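Local atomic coordinates of DNA polymerase sliding clamp 2 (PDB entry 3LX2), a protein that probably encircles DNA as a homotrimeric ring, forming a moving platform that tethers DNA polymerase and other proteins during replication. Residues A10-E14 with L80-S85; I17-E21 with L73-L77; Q30-I36 with Y61-E66; S127-T131 with I226-L230; V145-K149 with V202-E206. One frame throughout, in Å; residues are numbered along the deposited sequence.

Contact 1. Residues A10-E14 with L80-S85. With SO4 (sulfate ion), chain E.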
# COMPACT_ATOMS: atom_id res chain seq x y z
N ALA A 10 -9.66 19.88 6.16
CA ALA A 10 -8.32 19.71 6.66
C ALA A 10 -7.42 18.95 5.65
O ALA A 10 -6.24 19.23 5.53
CB ALA A 10 -8.37 19.03 7.99
N ARG A 11 -8.03 18.01 4.94
CA ARG A 11 -7.36 17.17 3.94
C ARG A 11 -6.91 17.95 2.74
O ARG A 11 -5.79 17.79 2.34
CB ARG A 11 -8.24 16.02 3.47
CG ARG A 11 -8.04 14.70 4.18
CD ARG A 11 -9.29 14.00 3.92
NE ARG A 11 -9.21 12.62 3.48
CZ ARG A 11 -10.05 12.05 2.62
NH1 ARG A 11 -11.02 12.73 1.97
NH2 ARG A 11 -9.91 10.78 2.37
N GLU A 12 -7.79 18.76 2.16
CA GLU A 12 -7.32 19.74 1.17
C GLU A 12 -6.13 20.47 1.73
O GLU A 12 -5.07 20.45 1.11
CB GLU A 12 -8.40 20.71 0.73
CG GLU A 12 -8.87 20.41 -0.67
CD GLU A 12 -10.15 21.15 -1.04
OE1 GLU A 12 -10.42 22.24 -0.48
OE2 GLU A 12 -10.89 20.63 -1.90
N PHE A 13 -6.24 21.04 2.92
CA PHE A 13 -5.11 21.83 3.46
C PHE A 13 -3.85 21.02 3.71
O PHE A 13 -2.73 21.53 3.57
CB PHE A 13 -5.51 22.46 4.77
CG PHE A 13 -4.91 23.78 5.01
CD1 PHE A 13 -3.76 23.90 5.78
CD2 PHE A 13 -5.52 24.93 4.54
CE1 PHE A 13 -3.21 25.16 6.07
CE2 PHE A 13 -4.93 26.24 4.82
CZ PHE A 13 -3.76 26.32 5.58
N GLU A 14 -4.02 19.75 4.12
CA GLU A 14 -2.91 18.80 4.26
C GLU A 14 -2.06 18.79 2.98
O GLU A 14 -0.86 18.67 3.02
CB GLU A 14 -3.48 17.40 4.48
CG GLU A 14 -2.47 16.26 4.71
CD GLU A 14 -1.88 15.75 3.42
OE1 GLU A 14 -2.50 15.95 2.37
OE2 GLU A 14 -0.76 15.19 3.42
N LEU A 80 -1.71 17.26 10.32
CA LEU A 80 -2.67 17.33 9.24
C LEU A 80 -2.91 15.95 8.60
O LEU A 80 -3.98 15.68 8.05
CB LEU A 80 -2.29 18.40 8.21
CG LEU A 80 -2.33 19.84 8.73
CD1 LEU A 80 -1.79 20.72 7.65
CD2 LEU A 80 -3.77 20.26 9.08
N LYS A 81 -1.91 15.07 8.71
CA LYS A 81 -2.06 13.76 8.13
C LYS A 81 -3.00 12.92 8.98
O LYS A 81 -3.43 11.86 8.55
CB LYS A 81 -0.68 13.10 7.93
CG LYS A 81 0.09 13.58 6.66
CD LYS A 81 1.52 13.05 6.62
CE LYS A 81 1.99 12.66 5.22
NZ LYS A 81 1.26 11.37 4.80
N LEU A 82 -3.35 13.39 10.16
CA LEU A 82 -4.40 12.66 10.92
C LEU A 82 -5.81 12.93 10.45
O LEU A 82 -6.72 12.20 10.84
CB LEU A 82 -4.35 12.90 12.42
CG LEU A 82 -2.98 12.73 13.12
CD1 LEU A 82 -3.17 13.33 14.49
CD2 LEU A 82 -2.46 11.30 13.22
N ALA A 83 -6.01 13.96 9.63
CA ALA A 83 -7.37 14.37 9.22
C ALA A 83 -8.09 13.23 8.53
O ALA A 83 -7.53 12.61 7.67
CB ALA A 83 -7.32 15.49 8.32
N ARG A 84 -9.34 12.96 8.89
CA ARG A 84 -10.12 12.02 8.10
C ARG A 84 -10.95 12.79 7.05
O ARG A 84 -11.00 14.03 7.06
CB ARG A 84 -10.96 11.12 8.99
CG ARG A 84 -10.13 10.00 9.74
CD ARG A 84 -10.90 8.63 9.75
NE ARG A 84 -12.20 8.73 10.41
CZ ARG A 84 -13.28 8.02 10.07
NH1 ARG A 84 -13.23 7.13 9.07
NH2 ARG A 84 -14.42 8.19 10.75
N SER A 85 -11.59 12.05 6.15
CA SER A 85 -12.46 12.66 5.15
C SER A 85 -13.55 13.50 5.85
O SER A 85 -14.10 13.12 6.89
CB SER A 85 -13.07 11.57 4.26
OG SER A 85 -13.57 10.49 5.08
S SO4 E . -12.58 15.96 2.20
O1 SO4 E . -11.71 17.05 1.86
O2 SO4 E . -12.17 15.32 3.46
O3 SO4 E . -13.89 16.62 2.34
O4 SO4 E . -12.58 14.92 1.14
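Arg11 carries the polar half of this contact, reaching from the first turn of helix 10-21 across the loop at Ala83 to Ser85. Its CD passes 3.6 Å from Arg84 O. The chain then bends about CG-CD (chi3 133°), which lays the guanidinium over Ser85. CB of Ser85 sits over one face, displaced toward the rim, and comes within 3.3 Å of Arg11 NH1. A sulfate ion, probably from the crystallisation liquor, lies at the edge of the same group. Arg11 NH1 gives it two bonds, both weak: to O4 at 2.8 Å, with an N-H...O angle of only 124°, and to O2 at 3.2 Å. Ser9 OG and Arg86 N also bind this anion.

The second charged residue, Glu14, is held mainly by its hydrocarbon part. With CG anti to the backbone N (chi1 -178°), CG lies 3.7 Å from Leu80 O; a bend at chi2 then brings the carboxylate beside the stem of Lys81. Lys81 NZ remains 4.5 Å from Glu14 OE2, beyond a salt bridge.

Apolar contacts fill the inner side. The CB atoms of Ala10 and Ala83 meet at 3.7 Å, and Leu80 CD1 comes to the edge of the Phe13 ring, 4.2 Å from its CD1. Leu89 of strand 88-93 packs against all but Ala83.

Leu80 to Ala83 form a type I turn. The contact closes the end of the helix pair of the N-terminal PCNA domain, where the start of helix 10-21 meets the loop after helix 73-80. Such helices line the DNA channel in this family; the sulfate marks a spot that can hold an anion, as a DNA phosphate might be held.

Contact 2. Residues I17-E21 with L73-L77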
# COMPACT_ATOMS: atom_id res chain seq x y z
N ILE A 17 0.08 21.67 2.50
CA ILE A 17 1.21 21.67 3.41
C ILE A 17 2.25 20.65 2.95
O ILE A 17 3.47 20.90 3.11
CB ILE A 17 0.79 21.50 4.89
CG1 ILE A 17 -0.06 22.70 5.32
CG2 ILE A 17 1.95 21.43 5.80
CD1 ILE A 17 0.55 23.97 5.03
N ALA A 18 1.76 19.55 2.36
CA ALA A 18 2.60 18.47 1.85
C ALA A 18 3.51 19.01 0.73
O ALA A 18 4.69 18.69 0.65
CB ALA A 18 1.75 17.26 1.37
N THR A 19 2.99 19.87 -0.12
CA THR A 19 3.84 20.40 -1.14
C THR A 19 4.95 21.32 -0.53
O THR A 19 6.09 21.23 -0.92
CB THR A 19 2.97 21.06 -2.15
OG1 THR A 19 1.98 20.10 -2.50
CG2 THR A 19 3.73 21.45 -3.36
N LEU A 20 4.61 22.09 0.48
CA LEU A 20 5.57 23.02 1.07
C LEU A 20 6.68 22.31 1.81
O LEU A 20 7.86 22.68 1.69
CB LEU A 20 4.88 24.06 1.98
CG LEU A 20 3.76 24.84 1.31
CD1 LEU A 20 3.14 25.96 2.22
CD2 LEU A 20 4.23 25.42 -0.01
N GLU A 21 6.32 21.28 2.55
CA GLU A 21 7.29 20.60 3.41
C GLU A 21 8.39 19.98 2.56
O GLU A 21 9.49 19.68 3.04
CB GLU A 21 6.60 19.54 4.25
CG GLU A 21 7.43 18.90 5.39
CD GLU A 21 8.30 17.80 4.91
OE1 GLU A 21 7.85 17.09 3.99
OE2 GLU A 21 9.43 17.62 5.40
N LEU A 73 7.31 22.92 9.50
CA LEU A 73 6.40 22.45 8.49
C LEU A 73 6.12 20.95 8.72
O LEU A 73 4.97 20.50 8.71
CB LEU A 73 6.90 22.76 7.07
CG LEU A 73 6.44 24.04 6.35
CD1 LEU A 73 7.35 24.48 5.16
CD2 LEU A 73 5.00 23.95 5.86
N LYS A 74 7.16 20.20 8.99
CA LYS A 74 7.01 18.79 9.19
C LYS A 74 6.21 18.50 10.44
O LYS A 74 5.62 17.46 10.52
CB LYS A 74 8.38 18.10 9.25
CG LYS A 74 8.29 16.62 9.53
CD LYS A 74 9.66 15.92 9.76
CE LYS A 74 10.48 15.80 8.48
NZ LYS A 74 11.38 16.97 8.31
N ARG A 75 6.21 19.37 11.45
CA ARG A 75 5.43 19.07 12.67
C ARG A 75 3.93 19.20 12.38
O ARG A 75 3.10 18.36 12.78
CB ARG A 75 5.79 20.04 13.78
CG ARG A 75 6.60 19.48 14.93
CD ARG A 75 6.61 20.56 16.02
NE ARG A 75 6.39 19.94 17.32
CZ ARG A 75 7.13 20.10 18.41
NH1 ARG A 75 8.18 20.93 18.40
NH2 ARG A 75 6.80 19.46 19.51
N PHE A 76 3.61 20.26 11.67
CA PHE A 76 2.29 20.64 11.30
C PHE A 76 1.74 19.64 10.34
O PHE A 76 0.57 19.31 10.40
CB PHE A 76 2.37 21.98 10.59
CG PHE A 76 1.05 22.61 10.30
CD1 PHE A 76 -0.02 22.47 11.18
CD2 PHE A 76 0.88 23.37 9.15
CE1 PHE A 76 -1.24 23.09 10.93
CE2 PHE A 76 -0.36 23.96 8.87
CZ PHE A 76 -1.43 23.82 9.77
N LEU A 77 2.59 19.15 9.46
CA LEU A 77 2.15 18.22 8.43
C LEU A 77 1.71 16.91 9.06
O LEU A 77 0.69 16.34 8.64
CB LEU A 77 3.23 17.96 7.38
CG LEU A 77 2.86 16.89 6.32
CD1 LEU A 77 1.61 17.30 5.54
CD2 LEU A 77 4.06 16.69 5.38
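Ile17 and Phe76 cross at about a right angle, with both arms of the isoleucine against the CD2-CE2 bond of the ring. Ile17 CG1 comes to 3.8 Å from Phe76 CE2, approaching the ring obliquely, while CG2 touches both Leu73 CD2 and Leu77 CB. The ring itself also meets that of Phe71, edge-to-face, outside the helix pair.

Leu73 crosses Ile17 at a slant. Its CD2 lies 4.0 Å from Ile17 CG2 and 3.9 Å from Leu20 CB, while its other methyl reaches the backbone of Leu20. Leu73 thus bridges Ile17 and Leu20, about one helical turn apart. The two methyls of Leu77 part: with CG anti to the backbone N (chi1 176°), CD1 comes to 3.9 Å from Ala18 N and CD2 to 4.0 Å from Glu21 CB.

Glu21 lies across Leu77 at nearly a right angle and slants over Lys74. A bend at chi2 (-83°) turns its carboxylate along the outer margin of the apolar layer, where OE2 makes a rather long salt bridge of 3.6 Å with Lys74 NZ. The lysine curls back at its far end to meet it.

The two segments run nearly antiparallel, at 153°, with their axes 9.4 Å apart. Leu20 continues inward onto Val49 and Leu51 of strand 47-54; on helix 73-80, Arg75 makes a salt bridge with Asp172 of a neighbouring subunit. This is the antiparallel helix pair of the N-terminal PCNA domain, packed against its sheets.

Contact 3. Residues Q30-I36 with Y61-E66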
# COMPACT_ATOMS: atom_id res chain seq x y z
N GLN A 30 2.10 34.93 6.80
CA GLN A 30 1.57 36.23 7.11
C GLN A 30 0.05 36.16 7.18
O GLN A 30 -0.64 36.02 6.17
CB GLN A 30 2.03 37.30 6.14
CG GLN A 30 1.54 38.71 6.51
CD GLN A 30 2.30 39.28 7.72
OE1 GLN A 30 3.56 39.15 7.80
NE2 GLN A 30 1.56 39.90 8.66
N VAL A 31 -0.46 36.29 8.39
CA VAL A 31 -1.88 36.26 8.62
C VAL A 31 -2.43 37.67 8.65
O VAL A 31 -2.24 38.39 9.64
CB VAL A 31 -2.21 35.59 9.95
CG1 VAL A 31 -3.65 35.33 10.03
CG2 VAL A 31 -1.42 34.33 10.12
N ASN A 32 -3.15 38.05 7.59
CA ASN A 32 -3.78 39.37 7.47
C ASN A 32 -5.28 39.36 7.50
O ASN A 32 -5.91 38.30 7.47
CB ASN A 32 -3.37 40.02 6.17
CG ASN A 32 -1.92 40.17 6.08
OD1 ASN A 32 -1.25 40.27 7.12
ND2 ASN A 32 -1.39 40.14 4.86
N MET A 33 -5.84 40.57 7.54
CA MET A 33 -7.29 40.72 7.61
C MET A 33 -7.90 40.13 6.38
O MET A 33 -8.89 39.46 6.46
CB MET A 33 -7.66 42.19 7.71
CG MET A 33 -7.69 42.73 9.12
SD MET A 33 -9.40 42.63 9.66
CE MET A 33 -10.16 43.71 8.41
N GLU A 34 -7.29 40.34 5.22
CA GLU A 34 -7.94 39.89 3.99
C GLU A 34 -7.49 38.46 3.55
O GLU A 34 -8.04 37.87 2.59
CB GLU A 34 -7.87 40.98 2.89
CG GLU A 34 -6.46 41.36 2.33
CD GLU A 34 -5.47 42.09 3.32
OE1 GLU A 34 -5.86 42.58 4.43
OE2 GLU A 34 -4.27 42.17 2.95
N GLY A 35 -6.54 37.90 4.30
CA GLY A 35 -6.16 36.55 4.03
C GLY A 35 -4.80 36.16 4.51
O GLY A 35 -4.21 36.87 5.29
N ILE A 36 -4.34 34.98 4.07
CA ILE A 36 -3.01 34.43 4.42
C ILE A 36 -2.10 34.44 3.19
O ILE A 36 -2.55 34.21 2.03
CB ILE A 36 -3.11 32.97 4.95
CG1 ILE A 36 -3.62 32.90 6.39
CG2 ILE A 36 -1.76 32.21 4.90
CD1 ILE A 36 -4.45 31.63 6.66
N TYR A 61 -13.60 33.30 9.21
CA TYR A 61 -12.32 33.88 9.14
C TYR A 61 -12.45 35.03 10.05
O TYR A 61 -13.39 35.81 9.89
CB TYR A 61 -12.07 34.38 7.74
CG TYR A 61 -10.64 34.79 7.57
CD1 TYR A 61 -9.70 33.84 7.16
CD2 TYR A 61 -10.21 36.11 7.80
CE1 TYR A 61 -8.37 34.18 7.00
CE2 TYR A 61 -8.89 36.46 7.64
CZ TYR A 61 -7.97 35.48 7.24
OH TYR A 61 -6.63 35.76 7.07
N SER A 62 -11.53 35.16 10.99
CA SER A 62 -11.54 36.31 11.86
C SER A 62 -10.19 36.56 12.52
O SER A 62 -9.71 35.73 13.30
CB SER A 62 -12.69 36.23 12.89
OG SER A 62 -12.25 36.70 14.15
N VAL A 63 -9.60 37.71 12.16
CA VAL A 63 -8.29 38.17 12.66
C VAL A 63 -8.36 39.56 13.30
O VAL A 63 -9.03 40.47 12.79
CB VAL A 63 -7.25 38.27 11.52
CG1 VAL A 63 -5.93 38.87 12.05
CG2 VAL A 63 -7.04 36.91 10.81
N GLU A 64 -7.66 39.73 14.42
CA GLU A 64 -7.60 41.03 15.06
C GLU A 64 -6.36 41.79 14.59
O GLU A 64 -6.38 42.41 13.52
CB GLU A 64 -7.63 40.88 16.56
CG GLU A 64 -8.66 39.87 16.93
CD GLU A 64 -9.63 40.37 17.91
OE1 GLU A 64 -9.16 40.86 18.98
OE2 GLU A 64 -10.85 40.27 17.62
N SER A 65 -5.29 41.73 15.35
CA SER A 65 -4.03 42.21 14.86
C SER A 65 -3.43 41.24 13.83
O SER A 65 -3.31 40.04 14.09
CB SER A 65 -3.05 42.44 16.00
OG SER A 65 -3.10 43.80 16.42
N GLU A 66 -3.05 41.79 12.68
CA GLU A 66 -2.30 41.10 11.67
C GLU A 66 -0.91 40.82 12.14
O GLU A 66 -0.25 41.69 12.68
CB GLU A 66 -2.18 42.00 10.44
CG GLU A 66 -3.43 42.83 10.15
CD GLU A 66 -3.47 43.36 8.74
OE1 GLU A 66 -2.53 44.13 8.37
OE2 GLU A 66 -4.44 43.02 8.01
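Asn32 O meets the Tyr61 ring at its edge, in the ring plane, and takes a hydrogen bond from the phenol. The OH to Asn32 O distance is 2.7 Å, and the donor lies nearly along the C=O axis. Met33 O approaches the same ring obliquely, 3.2 Å from Tyr61 CE2, and the ring of Phe58 meets Tyr61 at an incline.

The Glu66 carboxylate is the second flat group. Its OE2 accepts a bond of 2.9 Å from Met33 N, fairly straight at 161°, on the anti side and 28° out of the carboxylate plane. The chain is extended beyond CG and crosses Met33 and Asn32 at about right angles. The Asn32 amide stands 35° from the carboxylate, and Gln30 NE2 donates to Asn32 OD1 at 3.2 Å within the carbonyl plane.

Alongside these polar bonds, Val31 CG1 packs on Val63 CG2 at 3.8 Å, and both valines touch Phe3 of strand 3-7. Glu66 CA makes a C-H...O contact of 3.4 Å with Val31 O.

Tyr61 and Glu66 thus hold the tight turn joining strands 26-31 and 35-41 by its backbone: one takes up a carbonyl, the other an N-H. Asn32 O also receives a weak bond from Gly35 N. Glu34 OE1 lies 3.9 Å from Glu66 OE2, a proximity of like charges that may raise the proton affinity of one carboxylate, partly offset by the N-H of Met33.

Contact 4. Residues S127-T131 with I226-L230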
# COMPACT_ATOMS: atom_id res chain seq x y z
N SER A 127 10.46 41.04 -12.54
CA SER A 127 9.55 40.86 -13.66
C SER A 127 10.26 39.93 -14.63
O SER A 127 11.50 39.90 -14.67
CB SER A 127 9.21 42.19 -14.31
OG SER A 127 7.82 42.23 -14.62
N LEU A 128 9.49 39.13 -15.37
CA LEU A 128 10.11 38.03 -16.12
C LEU A 128 9.54 37.78 -17.50
O LEU A 128 8.37 37.42 -17.64
CB LEU A 128 10.11 36.75 -15.32
CG LEU A 128 11.22 36.72 -14.28
CD1 LEU A 128 10.96 35.53 -13.41
CD2 LEU A 128 12.62 36.69 -14.90
N PRO A 129 10.39 37.96 -18.53
CA PRO A 129 10.01 37.92 -19.92
C PRO A 129 9.60 36.52 -20.35
O PRO A 129 10.33 35.88 -21.11
CB PRO A 129 11.31 38.34 -20.64
CG PRO A 129 12.39 37.97 -19.73
CD PRO A 129 11.83 38.26 -18.36
N TRP A 130 8.45 36.06 -19.89
CA TRP A 130 7.97 34.75 -20.31
C TRP A 130 7.47 34.84 -21.73
O TRP A 130 6.67 35.69 -22.05
CB TRP A 130 6.85 34.23 -19.41
CG TRP A 130 7.27 33.81 -18.02
CD1 TRP A 130 8.24 32.90 -17.67
CD2 TRP A 130 6.71 34.29 -16.79
NE1 TRP A 130 8.32 32.79 -16.30
CE2 TRP A 130 7.40 33.63 -15.74
CE3 TRP A 130 5.70 35.20 -16.48
CZ2 TRP A 130 7.10 33.86 -14.40
CZ3 TRP A 130 5.41 35.42 -15.14
CH2 TRP A 130 6.10 34.75 -14.12
N THR A 131 7.95 33.95 -22.58
CA THR A 131 7.46 33.90 -23.95
C THR A 131 6.36 32.86 -24.13
O THR A 131 5.47 33.06 -24.94
CB THR A 131 8.64 33.79 -25.00
OG1 THR A 131 9.44 32.61 -24.78
CG2 THR A 131 9.56 35.03 -24.89
N ILE A 226 15.32 30.82 -18.24
CA ILE A 226 14.60 31.72 -17.32
C ILE A 226 13.65 30.93 -16.36
O ILE A 226 13.19 29.84 -16.71
CB ILE A 226 13.94 32.89 -18.14
CG1 ILE A 226 14.92 34.08 -18.17
CG2 ILE A 226 12.57 33.32 -17.62
CD1 ILE A 226 16.17 33.92 -19.09
N PRO A 227 13.44 31.42 -15.12
CA PRO A 227 12.66 30.61 -14.16
C PRO A 227 11.35 30.08 -14.74
O PRO A 227 10.72 30.77 -15.54
CB PRO A 227 12.39 31.58 -13.03
CG PRO A 227 13.49 32.61 -13.10
CD PRO A 227 14.11 32.57 -14.47
N LEU A 228 10.98 28.84 -14.42
CA LEU A 228 9.66 28.31 -14.84
C LEU A 228 8.58 28.69 -13.82
O LEU A 228 8.82 28.58 -12.63
CB LEU A 228 9.71 26.78 -14.94
CG LEU A 228 8.39 25.98 -14.91
CD1 LEU A 228 7.68 26.03 -16.27
CD2 LEU A 228 8.62 24.50 -14.51
N LEU A 229 7.40 29.09 -14.29
CA LEU A 229 6.22 29.24 -13.38
C LEU A 229 5.26 28.06 -13.46
O LEU A 229 4.90 27.63 -14.55
CB LEU A 229 5.45 30.55 -13.58
CG LEU A 229 4.10 30.65 -12.82
CD1 LEU A 229 4.26 30.80 -11.26
CD2 LEU A 229 3.10 31.73 -13.37
N LEU A 230 4.88 27.52 -12.32
CA LEU A 230 3.76 26.61 -12.23
C LEU A 230 2.87 27.19 -11.13
O LEU A 230 3.31 27.39 -9.97
CB LEU A 230 4.17 25.20 -11.84
CG LEU A 230 5.19 24.34 -12.58
CD1 LEU A 230 5.13 22.96 -12.01
CD2 LEU A 230 4.87 24.27 -14.06
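Ile226 opens the second segment by setting its CG2 branch between two residues of the facing loop, 4.3 Å from Leu128 CD2 and 4.4 Å from Trp130 CD1.

Pro227 makes the polar link as well as an apolar one. Its ring crosses the Leu128 side chain at about a right angle, CG lying 3.9 Å from Leu128 CD1. Its carbonyl turns to the indole: Trp130 NE1 donates to Pro227 O at 3.2 Å, with an N-H...O angle of 156°. The oxygen lies in the indole plane, whereas the donor is tilted 27° from the plane of the carbonyl.

Leu228 points inward, onto Leu205 of helix 202-209. Leu229 turns back to the indole and places CB 3.8 Å from Trp130 CZ2. The bond to Pro227 at the nitrogen edge and this oblique contact at CZ2 together limit how the indole can rotate.

Across in the loop, Pro129 centres an inverse gamma turn closed by Trp130 N to Leu128 O, and that same oxygen lies over one indole face. This is the end of the interdomain connecting loop of PCNA settling on the C-terminal domain, beside the region where partner peptides bind in relatives.

Contact 5. Residues V145-K149 with V202-E206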
# COMPACT_ATOMS: atom_id res chain seq x y z
N VAL A 145 6.59 14.60 -16.50
CA VAL A 145 7.65 14.70 -15.55
C VAL A 145 8.11 13.28 -15.19
O VAL A 145 9.30 13.01 -15.21
CB VAL A 145 7.22 15.51 -14.34
CG1 VAL A 145 8.20 15.34 -13.24
CG2 VAL A 145 7.08 16.96 -14.73
N LYS A 146 7.18 12.38 -14.91
CA LYS A 146 7.54 11.04 -14.44
C LYS A 146 8.25 10.20 -15.54
O LYS A 146 9.03 9.30 -15.25
CB LYS A 146 6.29 10.34 -14.01
CG LYS A 146 6.43 9.57 -12.78
CD LYS A 146 5.06 9.23 -12.22
CE LYS A 146 4.55 10.40 -11.33
NZ LYS A 146 3.45 9.98 -10.39
N ALA A 147 8.00 10.53 -16.80
CA ALA A 147 8.66 9.89 -17.90
C ALA A 147 10.09 10.46 -18.04
O ALA A 147 11.03 9.74 -18.38
CB ALA A 147 7.86 10.09 -19.17
N ALA A 148 10.24 11.75 -17.77
CA ALA A 148 11.58 12.34 -17.78
C ALA A 148 12.44 11.61 -16.74
O ALA A 148 13.46 11.02 -17.10
CB ALA A 148 11.54 13.84 -17.54
N LYS A 149 11.99 11.59 -15.48
CA LYS A 149 12.76 11.00 -14.39
C LYS A 149 13.45 9.70 -14.76
O LYS A 149 14.55 9.44 -14.28
CB LYS A 149 11.93 10.79 -13.10
CG LYS A 149 12.68 10.03 -11.99
CD LYS A 149 12.48 10.56 -10.57
CE LYS A 149 11.14 10.06 -9.98
NZ LYS A 149 11.30 9.64 -8.58
N VAL A 202 13.83 17.70 -12.70
CA VAL A 202 12.73 16.77 -12.52
C VAL A 202 12.24 16.62 -11.07
O VAL A 202 11.00 16.58 -10.80
CB VAL A 202 13.12 15.42 -13.12
CG1 VAL A 202 12.22 14.29 -12.64
CG2 VAL A 202 13.08 15.54 -14.62
N ALA A 203 13.19 16.54 -10.15
CA ALA A 203 12.88 16.19 -8.77
C ALA A 203 12.02 17.29 -8.26
O ALA A 203 10.94 17.06 -7.70
CB ALA A 203 14.16 16.14 -7.96
N TYR A 204 12.48 18.51 -8.45
CA TYR A 204 11.71 19.68 -8.07
C TYR A 204 10.22 19.70 -8.57
O TYR A 204 9.30 19.87 -7.76
CB TYR A 204 12.52 20.96 -8.41
CG TYR A 204 13.85 21.08 -7.61
CD1 TYR A 204 13.86 21.64 -6.33
CD2 TYR A 204 15.07 20.63 -8.14
CE1 TYR A 204 15.06 21.74 -5.58
CE2 TYR A 204 16.29 20.72 -7.39
CZ TYR A 204 16.27 21.28 -6.12
OH TYR A 204 17.43 21.41 -5.36
N LEU A 205 9.98 19.43 -9.86
CA LEU A 205 8.63 19.52 -10.44
C LEU A 205 7.67 18.45 -9.92
O LEU A 205 6.45 18.68 -9.69
CB LEU A 205 8.71 19.46 -11.97
CG LEU A 205 9.66 20.42 -12.75
CD1 LEU A 205 9.25 20.53 -14.16
CD2 LEU A 205 9.73 21.83 -12.19
N GLU A 206 8.23 17.26 -9.74
CA GLU A 206 7.50 16.10 -9.30
C GLU A 206 7.00 16.32 -7.87
O GLU A 206 5.92 15.85 -7.51
CB GLU A 206 8.42 14.88 -9.40
CG GLU A 206 8.08 13.72 -8.44
CD GLU A 206 8.87 12.43 -8.74
OE1 GLU A 206 10.12 12.42 -8.50
OE2 GLU A 206 8.20 11.46 -9.21
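The two helices of the C-terminal PCNA domain meet here, antiparallel in sense, with segment axes 9.6 Å apart and inclined at 150°. Val145 and Val202 form the middle of the join. Val145 sends its branches to different neighbours: CG1 lies 3.9 Å from Glu206 CB and also near Val202, whereas CG2 reaches Leu205 CB at 4.1 Å, the two side chains crossing at about a right angle.

Val202 is forked in the same manner. Its CG2 meets Ala148 CB at 3.7 Å and its CG1 meets Lys149 CB at 3.5 Å, a close fit that puts the first helix hard against the start of the second. Ile155 of strand 154-159 touches Ala148, Val202 and Leu205.

At the outer margin, Glu206 reaches across fully extended. Lys149 arrives at about a right angle, and bends at chi2, chi3 and chi4 bring CE and NZ up to OE1. Lys149 NZ and Glu206 OE1 form a salt bridge of 3.0 Å. The other carboxylate oxygen, OE2, has a long, weak ion pair with Arg210, and Lys146 NZ stands off at 5.1 Å from it. The salt bridge, with two more distant positive groups, probably favours the charged form of Glu206.

Lys146 and Ala147 also pack against Leu82 and Phe111 of a neighbouring subunit. This is the antiparallel helix pair of the C-terminal PCNA domain, packed on its sheet and, in this family, lining the DNA channel.

Overall arrangement
Contact 2 is the pairing of helices 10-21 and 73-80, and contact 1 continues it into the loop beyond: their centres are 11 Å apart, and they touch through Leu80 CD1 and Ile17 CG1 at 3.5 Å. Contact 5 is the corresponding pairing in the C-terminal half, its centre 20 Å from that of contact 2 and their nearest atoms about 7 Å apart. Contact 4 touches contact 5 through Leu228 CD2 and Leu205 CD2 at 3.7 Å, joining connector loop to helix through strand 228-234. Contacts 3 and 4, centres 30 Å apart, both reach the long nine-stranded sheet. The sulfate belongs to contact 1. Around the ring, contacts 1 and 5 of neighbouring subunits meet at the subunit boundary.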